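Local structure of metallopeptidase containing co-catalytic metalloactive site (Shewanella denitrificans OS217, 3B2Y) at residues F75-A81 and H170-L174; N23-Y29 and L108-F114; P7-F11 and A116-F120; C244-P248 and A259-A263. The protein probably acts as a zinc-dependent metallocarboxypeptidase of the M14 family, with a nickel ion occupying the metal site in this crystal. All coordinates share one frame; numbering follows the deposited sequence.

Contact 1: F75-A81 and H170-L174; sequences FHGEEAA and HEDVL. With NI (nickel (II) ion), chain C.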
loop_
_atom_site.group_PDB
_atom_site.type_symbol
_atom_site.label_atom_id
_atom_site.label_comp_id
_atom_site.label_asym_id
_atom_site.label_seq_id
_atom_site.Cartn_x
_atom_site.Cartn_y
_atom_site.Cartn_z
ATOM N N PHE A 75 -2.821 5.905 -0.582
ATOM C CA PHE A 75 -2.880 6.844 -1.713
ATOM C C PHE A 75 -4.335 7.361 -1.882
ATOM O O PHE A 75 -4.528 8.475 -2.362
ATOM C CB PHE A 75 -2.456 6.137 -3.017
ATOM C CG PHE A 75 -0.969 6.020 -3.173
ATOM C CD1 PHE A 75 -0.258 4.995 -2.566
ATOM C CD2 PHE A 75 -0.276 6.981 -3.893
ATOM C CE1 PHE A 75 1.145 4.955 -2.675
ATOM C CE2 PHE A 75 1.116 6.920 -4.045
ATOM C CZ PHE A 75 1.827 5.947 -3.422
ATOM N N HIS A 76 -5.335 6.495 -1.590
ATOM C CA HIS A 76 -6.738 6.810 -1.796
ATOM C C HIS A 76 -7.427 6.807 -0.449
ATOM O O HIS A 76 -7.382 5.826 0.295
ATOM C CB HIS A 76 -7.373 5.842 -2.780
ATOM C CG HIS A 76 -6.791 5.927 -4.150
ATOM N ND1 HIS A 76 -6.482 4.825 -4.893
ATOM C CD2 HIS A 76 -6.413 6.997 -4.900
ATOM C CE1 HIS A 76 -5.991 5.194 -6.064
ATOM N NE2 HIS A 76 -5.934 6.506 -6.094
ATOM N N GLY A 77 -8.029 7.929 -0.100
ATOM C CA GLY A 77 -8.520 8.088 1.251
ATOM C C GLY A 77 -9.700 7.263 1.663
ATOM O O GLY A 77 -9.908 7.027 2.841
ATOM N N GLU A 78 -10.472 6.796 0.699
ATOM C CA GLU A 78 -11.583 5.876 0.994
ATOM C C GLU A 78 -11.050 4.439 1.257
ATOM O O GLU A 78 -11.804 3.583 1.698
ATOM C CB GLU A 78 -12.649 5.906 -0.113
ATOM C CG GLU A 78 -12.527 5.017 -1.345
ATOM C CD GLU A 78 -11.491 5.481 -2.319
ATOM O OE1 GLU A 78 -10.584 6.195 -1.863
ATOM O OE2 GLU A 78 -11.542 5.112 -3.526
ATOM N N GLU A 79 -9.775 4.194 0.942
ATOM C CA GLU A 79 -9.161 2.856 1.049
ATOM C C GLU A 79 -8.437 2.667 2.383
ATOM O O GLU A 79 -7.275 2.312 2.429
ATOM C CB GLU A 79 -8.218 2.660 -0.148
ATOM C CG GLU A 79 -9.026 2.711 -1.447
ATOM C CD GLU A 79 -8.201 2.601 -2.743
ATOM O OE1 GLU A 79 -7.004 2.285 -2.650
ATOM O OE2 GLU A 79 -8.788 2.929 -3.836
ATOM N N ALA A 80 -9.160 2.931 3.477
ATOM C CA ALA A 80 -8.580 3.100 4.822
ATOM C C ALA A 80 -8.010 1.816 5.459
ATOM O O ALA A 80 -7.123 1.874 6.355
ATOM C CB ALA A 80 -9.601 3.791 5.769
ATOM N N ALA A 81 -8.449 0.654 4.981
ATOM C CA ALA A 81 -7.912 -0.616 5.458
ATOM C C ALA A 81 -6.437 -0.826 5.170
ATOM O O ALA A 81 -5.767 -1.641 5.825
ATOM C CB ALA A 81 -8.727 -1.853 4.878
ATOM N N HIS A 170 -4.071 -1.324 -1.615
ATOM C CA HIS A 170 -5.296 -0.653 -1.963
ATOM C C HIS A 170 -6.605 -1.387 -1.608
ATOM O O HIS A 170 -6.651 -2.543 -1.149
ATOM C CB HIS A 170 -5.291 -0.372 -3.484
ATOM C CG HIS A 170 -4.302 0.692 -3.905
ATOM N ND1 HIS A 170 -4.678 1.901 -4.467
ATOM C CD2 HIS A 170 -2.951 0.693 -3.886
ATOM C CE1 HIS A 170 -3.593 2.618 -4.720
ATOM N NE2 HIS A 170 -2.533 1.901 -4.395
ATOM N N GLU A 171 -7.700 -0.706 -1.871
ATOM C CA GLU A 171 -8.988 -1.333 -1.760
ATOM C C GLU A 171 -9.839 -0.929 -2.936
ATOM O O GLU A 171 -9.687 0.152 -3.503
ATOM C CB GLU A 171 -9.718 -0.931 -0.485
ATOM C CG GLU A 171 -8.967 -1.036 0.858
ATOM C CD GLU A 171 -9.959 -1.198 2.025
ATOM O OE1 GLU A 171 -10.432 -2.349 2.219
ATOM O OE2 GLU A 171 -10.234 -0.188 2.764
ATOM N N ASP A 172 -10.779 -1.769 -3.251
ATOM C CA ASP A 172 -11.770 -1.449 -4.259
ATOM C C ASP A 172 -13.098 -1.297 -3.512
ATOM O O ASP A 172 -13.766 -2.292 -3.144
ATOM C CB ASP A 172 -11.788 -2.515 -5.326
ATOM C CG ASP A 172 -12.637 -2.116 -6.543
ATOM O OD1 ASP A 172 -13.640 -1.401 -6.338
ATOM O OD2 ASP A 172 -12.293 -2.536 -7.678
ATOM N N VAL A 173 -13.510 -0.047 -3.338
ATOM C CA VAL A 173 -14.487 0.295 -2.277
ATOM C C VAL A 173 -15.857 -0.316 -2.470
ATOM O O VAL A 173 -16.563 -0.597 -1.506
ATOM C CB VAL A 173 -14.597 1.853 -2.066
ATOM C CG1 VAL A 173 -15.239 2.525 -3.279
ATOM C CG2 VAL A 173 -15.386 2.173 -0.816
ATOM N N LEU A 174 -16.237 -0.513 -3.716
ATOM C CA LEU A 174 -17.547 -1.032 -4.026
ATOM C C LEU A 174 -17.564 -2.553 -4.216
ATOM O O LEU A 174 -18.636 -3.181 -4.343
ATOM C CB LEU A 174 -18.070 -0.280 -5.268
ATOM C CG LEU A 174 -18.230 1.228 -5.196
ATOM C CD1 LEU A 174 -18.991 1.747 -6.418
ATOM C CD2 LEU A 174 -18.909 1.711 -3.903
HETATM NI NI NI C . -6.778 2.636 -4.698
HETATM O O HOH W 1 -11.808 2.208 -4.238
HETATM O O HOH W 2 -7.993 0.852 -5.497
HETATM O O HOH W 3 -7.003 2.510 -6.493
#

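Contact 2: N23-Y29 and L108-F114; sequences NDIDAFY and LVNPTGF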
loop_
_atom_site.group_PDB
_atom_site.type_symbol
_atom_site.label_atom_id
_atom_site.label_comp_id
_atom_site.label_asym_id
_atom_site.label_seq_id
_atom_site.Cartn_x
_atom_site.Cartn_y
_atom_site.Cartn_z
ATOM N N ASN A 23 -11.246 7.136 9.792
ATOM C CA ASN A 23 -10.666 8.408 9.367
ATOM C C ASN A 23 -10.084 9.197 10.526
ATOM O O ASN A 23 -9.840 10.404 10.384
ATOM C CB ASN A 23 -11.655 9.251 8.547
ATOM C CG ASN A 23 -12.779 9.772 9.379
ATOM O OD1 ASN A 23 -13.114 9.151 10.395
ATOM N ND2 ASN A 23 -13.382 10.898 8.988
ATOM N N ASP A 24 -9.832 8.507 11.646
ATOM C CA ASP A 24 -9.322 9.170 12.855
ATOM C C ASP A 24 -7.799 9.266 12.668
ATOM O O ASP A 24 -6.998 8.429 13.124
ATOM C CB ASP A 24 -9.724 8.431 14.115
ATOM C CG ASP A 24 -9.345 9.151 15.352
ATOM O OD1 ASP A 24 -8.560 10.122 15.260
ATOM O OD2 ASP A 24 -9.881 8.771 16.426
ATOM N N ILE A 25 -7.419 10.317 11.960
ATOM C CA ILE A 25 -6.014 10.453 11.517
ATOM C C ILE A 25 -5.069 10.758 12.697
ATOM O O ILE A 25 -3.928 10.312 12.733
ATOM C CB ILE A 25 -5.917 11.528 10.393
ATOM C CG1 ILE A 25 -4.545 11.518 9.738
ATOM C CG2 ILE A 25 -6.237 12.897 10.892
ATOM C CD1 ILE A 25 -4.498 12.250 8.356
ATOM N N ASP A 26 -5.570 11.445 13.732
ATOM C CA ASP A 26 -4.735 11.717 14.891
ATOM C C ASP A 26 -4.412 10.433 15.657
ATOM O O ASP A 26 -3.289 10.225 16.054
ATOM C CB ASP A 26 -5.412 12.728 15.835
ATOM C CG ASP A 26 -5.468 14.161 15.226
ATOM O OD1 ASP A 26 -4.567 14.545 14.431
ATOM O OD2 ASP A 26 -6.398 14.911 15.572
ATOM N N ALA A 27 -5.411 9.572 15.820
ATOM C CA ALA A 27 -5.229 8.263 16.445
ATOM C C ALA A 27 -4.250 7.463 15.620
ATOM O O ALA A 27 -3.375 6.818 16.181
ATOM C CB ALA A 27 -6.550 7.508 16.535
ATOM N N PHE A 28 -4.427 7.493 14.303
ATOM C CA PHE A 28 -3.501 6.767 13.408
ATOM C C PHE A 28 -2.060 7.181 13.653
ATOM O O PHE A 28 -1.188 6.329 13.925
ATOM C CB PHE A 28 -3.883 6.987 11.945
ATOM C CG PHE A 28 -3.002 6.245 10.979
ATOM C CD1 PHE A 28 -3.088 4.886 10.841
ATOM C CD2 PHE A 28 -2.036 6.931 10.273
ATOM C CE1 PHE A 28 -2.267 4.237 9.971
ATOM C CE2 PHE A 28 -1.206 6.309 9.408
ATOM C CZ PHE A 28 -1.284 4.969 9.261
ATOM N N TYR A 29 -1.807 8.489 13.597
ATOM C CA TYR A 29 -0.439 8.948 13.729
ATOM C C TYR A 29 0.135 8.568 15.113
ATOM O O TYR A 29 1.297 8.175 15.214
ATOM C CB TYR A 29 -0.367 10.453 13.489
ATOM C CG TYR A 29 -0.293 10.850 12.036
ATOM C CD1 TYR A 29 0.879 10.675 11.308
ATOM C CD2 TYR A 29 -1.340 11.490 11.403
ATOM C CE1 TYR A 29 0.986 11.080 9.960
ATOM C CE2 TYR A 29 -1.227 11.896 10.041
ATOM C CZ TYR A 29 -0.081 11.678 9.343
ATOM O OH TYR A 29 -0.045 12.071 8.024
ATOM N N LEU A 108 1.049 6.300 4.582
ATOM C CA LEU A 108 -0.067 7.212 4.336
ATOM C C LEU A 108 0.340 8.363 3.432
ATOM O O LEU A 108 0.813 9.380 3.917
ATOM C CB LEU A 108 -0.601 7.760 5.643
ATOM C CG LEU A 108 -1.824 8.705 5.589
ATOM C CD1 LEU A 108 -2.999 8.077 4.705
ATOM C CD2 LEU A 108 -2.315 9.109 7.034
ATOM N N VAL A 109 0.143 8.199 2.130
ATOM C CA VAL A 109 0.572 9.166 1.129
ATOM C C VAL A 109 -0.406 10.372 0.973
ATOM O O VAL A 109 0.011 11.500 0.676
ATOM C CB VAL A 109 0.765 8.429 -0.169
ATOM C CG1 VAL A 109 0.919 9.378 -1.362
ATOM C CG2 VAL A 109 1.938 7.436 -0.039
ATOM N N ASN A 110 -1.675 10.134 1.290
ATOM C CA ASN A 110 -2.751 11.088 1.100
ATOM C C ASN A 110 -3.499 11.402 2.442
ATOM O O ASN A 110 -4.609 10.975 2.685
ATOM C CB ASN A 110 -3.729 10.512 0.120
ATOM C CG ASN A 110 -4.887 11.455 -0.208
ATOM O OD1 ASN A 110 -4.918 12.640 0.135
ATOM N ND2 ASN A 110 -5.860 10.898 -0.924
ATOM N N PRO A 111 -2.829 12.089 3.347
ATOM C CA PRO A 111 -3.534 12.323 4.641
ATOM C C PRO A 111 -4.756 13.179 4.563
ATOM O O PRO A 111 -5.705 12.934 5.318
ATOM C CB PRO A 111 -2.455 13.048 5.451
ATOM C CG PRO A 111 -1.544 13.650 4.424
ATOM C CD PRO A 111 -1.466 12.576 3.386
ATOM N N THR A 112 -4.826 14.146 3.646
ATOM C CA THR A 112 -6.056 14.974 3.555
ATOM C C THR A 112 -7.308 14.152 3.080
ATOM O O THR A 112 -8.376 14.296 3.650
ATOM C CB THR A 112 -5.850 16.234 2.747
ATOM O OG1 THR A 112 -5.674 15.931 1.360
ATOM C CG2 THR A 112 -4.664 17.034 3.312
ATOM N N GLY A 113 -7.103 13.241 2.134
ATOM C CA GLY A 113 -8.120 12.312 1.660
ATOM C C GLY A 113 -8.504 11.309 2.746
ATOM O O GLY A 113 -9.695 11.007 2.924
ATOM N N PHE A 114 -7.512 10.796 3.468
ATOM C CA PHE A 114 -7.705 9.846 4.557
ATOM C C PHE A 114 -8.610 10.482 5.644
ATOM O O PHE A 114 -9.535 9.846 6.104
ATOM C CB PHE A 114 -6.360 9.426 5.104
ATOM C CG PHE A 114 -6.410 8.430 6.220
ATOM C CD1 PHE A 114 -6.439 7.065 5.957
ATOM C CD2 PHE A 114 -6.326 8.849 7.533
ATOM C CE1 PHE A 114 -6.402 6.136 6.997
ATOM C CE2 PHE A 114 -6.294 7.932 8.572
ATOM C CZ PHE A 114 -6.332 6.565 8.291
#

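Contact 3: P7-F11 and A116-F120; sequences PFESF and AGHRF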
loop_
_atom_site.group_PDB
_atom_site.type_symbol
_atom_site.label_atom_id
_atom_site.label_comp_id
_atom_site.label_asym_id
_atom_site.label_seq_id
_atom_site.Cartn_x
_atom_site.Cartn_y
_atom_site.Cartn_z
ATOM N N PRO A 7 -16.262 9.826 -7.541
ATOM C CA PRO A 7 -14.990 9.720 -6.833
ATOM C C PRO A 7 -14.860 10.675 -5.649
ATOM O O PRO A 7 -13.908 10.576 -4.917
ATOM C CB PRO A 7 -13.950 10.088 -7.895
ATOM C CG PRO A 7 -14.707 10.884 -8.915
ATOM C CD PRO A 7 -16.108 10.431 -8.880
ATOM N N PHE A 8 -15.791 11.615 -5.485
ATOM C CA PHE A 8 -15.720 12.595 -4.402
ATOM C C PHE A 8 -16.480 12.052 -3.164
ATOM O O PHE A 8 -16.457 12.654 -2.112
ATOM C CB PHE A 8 -16.310 13.947 -4.851
ATOM C CG PHE A 8 -15.438 14.669 -5.853
ATOM C CD1 PHE A 8 -14.377 15.452 -5.428
ATOM C CD2 PHE A 8 -15.646 14.511 -7.227
ATOM C CE1 PHE A 8 -13.548 16.106 -6.344
ATOM C CE2 PHE A 8 -14.818 15.155 -8.159
ATOM C CZ PHE A 8 -13.776 15.952 -7.710
ATOM N N GLU A 9 -17.065 10.875 -3.267
ATOM C CA GLU A 9 -17.825 10.311 -2.143
ATOM C C GLU A 9 -16.940 9.914 -0.962
ATOM O O GLU A 9 -15.866 9.318 -1.160
ATOM C CB GLU A 9 -18.603 9.076 -2.595
ATOM C CG GLU A 9 -19.398 8.475 -1.454
ATOM C CD GLU A 9 -20.654 7.840 -1.884
ATOM O OE1 GLU A 9 -21.151 8.217 -2.966
ATOM O OE2 GLU A 9 -21.170 6.995 -1.110
ATOM N N SER A 10 -17.419 10.220 0.255
ATOM C CA SER A 10 -16.740 9.806 1.503
ATOM C C SER A 10 -17.282 8.509 2.076
ATOM O O SER A 10 -18.490 8.256 2.029
ATOM C CB SER A 10 -16.882 10.889 2.553
ATOM O OG SER A 10 -16.182 12.054 2.198
ATOM N N PHE A 11 -16.361 7.677 2.601
ATOM C CA PHE A 11 -16.665 6.368 3.184
ATOM C C PHE A 11 -15.912 6.272 4.491
ATOM O O PHE A 11 -14.712 6.591 4.522
ATOM C CB PHE A 11 -16.179 5.238 2.289
ATOM C CG PHE A 11 -16.804 5.215 0.937
ATOM C CD1 PHE A 11 -16.306 5.999 -0.074
ATOM C CD2 PHE A 11 -17.922 4.434 0.692
ATOM C CE1 PHE A 11 -16.879 5.982 -1.342
ATOM C CE2 PHE A 11 -18.486 4.395 -0.549
ATOM C CZ PHE A 11 -17.971 5.194 -1.575
ATOM N N ALA A 116 -10.772 12.794 5.361
ATOM C CA ALA A 116 -12.127 13.041 4.902
ATOM C C ALA A 116 -12.807 11.807 4.319
ATOM O O ALA A 116 -13.928 11.888 3.805
ATOM C CB ALA A 116 -12.107 14.167 3.904
ATOM N N GLY A 117 -12.125 10.673 4.402
ATOM C CA GLY A 117 -12.594 9.408 3.854
ATOM C C GLY A 117 -12.916 9.356 2.356
ATOM O O GLY A 117 -13.792 8.591 1.932
ATOM N N HIS A 118 -12.219 10.139 1.545
ATOM C CA HIS A 118 -12.454 10.099 0.092
ATOM C C HIS A 118 -11.159 9.912 -0.691
ATOM O O HIS A 118 -10.086 10.215 -0.234
ATOM C CB HIS A 118 -13.248 11.334 -0.407
ATOM C CG HIS A 118 -12.633 12.670 -0.101
ATOM N ND1 HIS A 118 -11.329 12.991 -0.401
ATOM C CD2 HIS A 118 -13.186 13.806 0.378
ATOM C CE1 HIS A 118 -11.084 14.240 -0.047
ATOM N NE2 HIS A 118 -12.196 14.765 0.418
ATOM N N ARG A 119 -11.328 9.476 -1.917
ATOM C CA ARG A 119 -10.245 9.040 -2.766
ATOM C C ARG A 119 -9.237 10.131 -3.019
ATOM O O ARG A 119 -8.033 9.900 -2.914
ATOM C CB ARG A 119 -10.865 8.657 -4.076
ATOM C CG ARG A 119 -9.945 8.086 -5.158
ATOM C CD ARG A 119 -10.844 7.491 -6.243
ATOM N NE ARG A 119 -10.023 6.762 -7.188
ATOM C CZ ARG A 119 -9.542 5.543 -6.955
ATOM N NH1 ARG A 119 -9.808 4.900 -5.825
ATOM N NH2 ARG A 119 -8.762 4.978 -7.859
ATOM N N PHE A 120 -9.732 11.328 -3.352
ATOM C CA PHE A 120 -8.782 12.413 -3.715
ATOM C C PHE A 120 -8.200 13.095 -2.507
ATOM O O PHE A 120 -8.671 12.957 -1.384
ATOM C CB PHE A 120 -9.452 13.420 -4.573
ATOM C CG PHE A 120 -9.956 12.872 -5.856
ATOM C CD1 PHE A 120 -9.317 11.801 -6.483
ATOM C CD2 PHE A 120 -11.051 13.442 -6.452
ATOM C CE1 PHE A 120 -9.772 11.329 -7.689
ATOM C CE2 PHE A 120 -11.529 12.949 -7.670
ATOM C CZ PHE A 120 -10.860 11.914 -8.281
HETATM O O HOH W 4 -14.074 8.552 -2.972
HETATM O O HOH W 5 -12.446 12.177 -3.309
#

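Contact 4: C244-P248 and A259-A263; sequences CSETP and ANSAA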
loop_
_atom_site.group_PDB
_atom_site.type_symbol
_atom_site.label_atom_id
_atom_site.label_comp_id
_atom_site.label_asym_id
_atom_site.label_seq_id
_atom_site.Cartn_x
_atom_site.Cartn_y
_atom_site.Cartn_z
ATOM N N CYS A 244 -0.111 -4.784 -6.318
ATOM C CA CYS A 244 -1.065 -3.890 -5.678
ATOM C C CYS A 244 -2.237 -4.749 -5.255
ATOM O O CYS A 244 -2.934 -5.309 -6.123
ATOM C CB CYS A 244 -1.474 -2.837 -6.687
ATOM S SG CYS A 244 -2.795 -1.751 -6.143
ATOM N N SER A 245 -2.409 -4.946 -3.949
ATOM C CA SER A 245 -3.563 -5.720 -3.498
ATOM C C SER A 245 -4.789 -4.825 -3.483
ATOM O O SER A 245 -4.711 -3.596 -3.248
ATOM C CB SER A 245 -3.313 -6.333 -2.137
ATOM O OG SER A 245 -2.829 -5.380 -1.232
ATOM N N GLU A 246 -5.937 -5.442 -3.707
ATOM C CA GLU A 246 -7.211 -4.752 -3.669
ATOM C C GLU A 246 -8.172 -5.547 -2.781
ATOM O O GLU A 246 -8.762 -6.558 -3.257
ATOM C CB GLU A 246 -7.797 -4.679 -5.074
ATOM C CG GLU A 246 -7.020 -3.788 -6.051
ATOM C CD GLU A 246 -7.310 -2.307 -5.878
ATOM O OE1 GLU A 246 -8.136 -1.940 -5.008
ATOM O OE2 GLU A 246 -6.695 -1.504 -6.620
ATOM N N THR A 247 -8.323 -5.119 -1.524
ATOM C CA THR A 247 -9.375 -5.681 -0.651
ATOM C C THR A 247 -10.760 -5.032 -0.954
ATOM O O THR A 247 -10.844 -3.864 -1.390
ATOM C CB THR A 247 -8.960 -5.613 0.841
ATOM O OG1 THR A 247 -8.528 -4.288 1.173
ATOM C CG2 THR A 247 -7.787 -6.609 1.146
ATOM N N PRO A 248 -11.857 -5.789 -0.775
ATOM C CA PRO A 248 -13.209 -5.317 -1.074
ATOM C C PRO A 248 -13.768 -4.397 0.007
ATOM O O PRO A 248 -13.885 -4.816 1.170
ATOM C CB PRO A 248 -14.028 -6.605 -1.117
ATOM C CG PRO A 248 -13.222 -7.615 -0.338
ATOM C CD PRO A 248 -11.825 -7.192 -0.328
ATOM N N ALA A 259 -6.701 -8.899 6.321
ATOM C CA ALA A 259 -6.301 -9.344 5.011
ATOM C C ALA A 259 -5.092 -8.552 4.462
ATOM O O ALA A 259 -4.168 -9.154 3.902
ATOM C CB ALA A 259 -7.482 -9.295 4.022
ATOM N N ASN A 260 -5.140 -7.236 4.582
ATOM C CA ASN A 260 -3.995 -6.342 4.237
ATOM C C ASN A 260 -2.709 -6.721 4.980
ATOM O O ASN A 260 -1.646 -6.897 4.360
ATOM C CB ASN A 260 -4.359 -4.896 4.519
ATOM C CG ASN A 260 -5.107 -4.253 3.348
ATOM O OD1 ASN A 260 -4.492 -3.801 2.386
ATOM N ND2 ASN A 260 -6.418 -4.215 3.426
ATOM N N SER A 261 -2.835 -6.924 6.273
ATOM C CA SER A 261 -1.716 -7.347 7.108
ATOM C C SER A 261 -1.160 -8.703 6.644
ATOM O O SER A 261 0.046 -8.899 6.627
ATOM C CB SER A 261 -2.164 -7.377 8.588
ATOM O OG SER A 261 -1.069 -7.670 9.448
ATOM N N ALA A 262 -2.069 -9.618 6.245
ATOM C CA ALA A 262 -1.719 -10.954 5.719
ATOM C C ALA A 262 -1.014 -10.894 4.376
ATOM O O ALA A 262 -0.050 -11.656 4.218
ATOM C CB ALA A 262 -2.969 -11.845 5.609
ATOM N N ALA A 263 -1.498 -10.049 3.437
ATOM C CA ALA A 263 -0.782 -9.737 2.144
ATOM C C ALA A 263 0.625 -9.263 2.384
ATOM O O ALA A 263 1.568 -9.734 1.720
ATOM C CB ALA A 263 -1.516 -8.733 1.284
HETATM O O HOH W 6 -4.965 -4.422 -0.240
#

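Contact 1: F75-A81 and H170-L174
The imidazoles of His-76 and His-170 meet at the metal with their planes 71° apart: CE1 of His-76 lies at the edge of the His-170 ring, in its plane, and CD of Glu-79 lies in the plane of the His-76 ring at its edge. This is the His-X-X-Glu...His site of the M14 peptidases, here filled by nickel. Each imidazole gives ND1, 2.2 Å from the ion, and Glu-79 chelates it with OE1 at 2.1 Å and OE2 at 2.2 Å; water 2 adds a further ligand, at 2.3 Å from the nickel. Glu-79 reaches the ion on an extended chain (chi2 177°). The second shell fixes these ligands. Glu-171 N donates to Glu-79 OE1 from above the carboxylate plane, a nearly straight bond (167°), Arg-119 holds OE2, and Asn-126 takes NE2 of His-76. Strand 165-172 thus supplies both a ligand and a brace for the loop after strand 68-73. Glu-171, itself paired with Arg-256, receives Ala-81 N on OE2 at 3.0 Å where helix 81-92 begins. Farther out, CG of Glu-78 rests 3.8 Å from CB of Val-173, and Glu-78 OE2, salt-bridged to Arg-119, lies beside water 1, which accepts from Val-173 N.

Contact 2: N23-Y29 and L108-F114
Phe-114 turns its ring edge toward the face of Phe-28 at an inter-plane angle of only 52°, a strongly tilted edge-to-face pair with centroids 5.4 Å apart. The pair belongs to an apolar core of the alpha/beta M14 fold, where the start of helix 25-39 packs on helix 111-115 and the loop before it. Both rings are carried with CG trans to the backbone N (chi1 -178° in Phe-28, -179° in Phe-114), which sends them into the interface; Trp-84 meets both from helix 81-92. CD2 of Leu-108 sits over one face of Phe-114, offset toward the rim, and 3.8 Å from CE2 of Phe-28. Ile-25 fills the next position: its CG1 lies 3.9 Å from CD2 of Phe-114, and its CD1 reaches CB of Pro-111 at 3.6 Å. An alanine here would lose everything beyond CB, including CG1 and CD1, and would probably open a gap between Pro-111 and the Phe-114 ring. Each helix has a side-chain N-cap: Asp-24 OD1 receives Ala-27 N, and Asn-110 OD1 receives Gly-113 N. Tyr-29, whose hydroxyl is hydrogen-bonded to Ala-53 O, lays that OH 3.7 Å from CB of Pro-111.

Contact 3: P7-F11 and A116-F120
Phe-120 presents the edge of its ring to the face of Phe-8 in a T-shaped pair, planes 82° apart and centroids separated by 5.1 Å. Its CZ also touches CB of Pro-7 at 3.6 Å, the two side chains lying alongside and pointing the same way. A serine in place of Phe-120 would remove the ring and would probably leave Phe-8 and Pro-7 without their apolar partner, freeing the Phe-8 ring to turn. At the other end two hydrogen bonds tie the segments: backbone Phe-11 N donates to Gly-117 O at 2.8 Å, and the hydroxyl OG of Ser-10 donates to Ala-116 O, also at 2.8 Å and nearly along the C=O axis. Water 4 bridges Pro-7 O and Glu-9 O to Arg-119 N, while water 5 links Pro-7 O to Phe-120 N. Gly-117 closes helix 111-115 with a Schellman motif; its positive phi and the nearness of Phe-11 O leave no place for a CB. With chi1, chi2 and chi3 all near 180°, Arg-119 carries NH1 to a salt bridge with Glu-78. The N-terminal segment, ahead of strand 14-15, thus lies at the surface across the turn that leaves helix 111-115.

Contact 4: C244-P248 and A259-A263
Thr-247 and Asn-260 join the strand to the helix. From CB of Thr-247, 3.9 Å from ND2 of Asn-260, the side chain forks. Its methyl CG2 lies 3.6 Å from that ND2 and 3.9 Å from CB of Ala-259, while OG1, held between the backbone N and carbonyl carbon, accepts a hydrogen bond from Asn-260 ND2 at 3.1 Å. That bond is bent, 142° at the hydrogen, and OG1 lies 23° out of the amide plane. OG1 is also hydrogen-bonded to OE1 of Glu-171 and weakly to His-170 O, and ND2 of Asn-260 has a second acceptor in Arg-256 O. Water 6 serves the amide's other end, donating to Asn-260 OD1 at 2.7 Å and accepting from Ser-245 OG in a short contact. Ser-245 and Thr-247 point toward the helix, whereas CB of Glu-246 points away from it and the bent chain brings its carboxylate near the metal site, consistent with its predicted catalytic role. This is the alpha/beta layering of the M14 fold: the axes of segments 244-248 and 259-263 come within 9.6 Å, nearly antiparallel at 160°. Strand 242-248 lies between 165-172 and 179-183 in the mixed sheet.

Contact 1 is the hub: its centre lies about 12, 9 and 10 Å from those of contacts 2, 3 and 4. Contacts 1 and 4 share the mixed sheet through neighbouring strands 165-172 and 242-248, where backbone bonds of His-170 and Asp-172 to Ser-245 and Thr-247 set Glu-246 beside the metal ligand His-170. Contact 2 adjoins contact 1 through Asn-110 and Phe-75, and contact 3 reaches it through Arg-119. Along the chain, contact 2 falls within the span of contact 3, both alternate with contact 1, and contact 4 follows all three. Contacts 2 and 4, about 18 Å apart between centres, do not touch. The metal site is braced by the sheet and by the loops around helix 111-115.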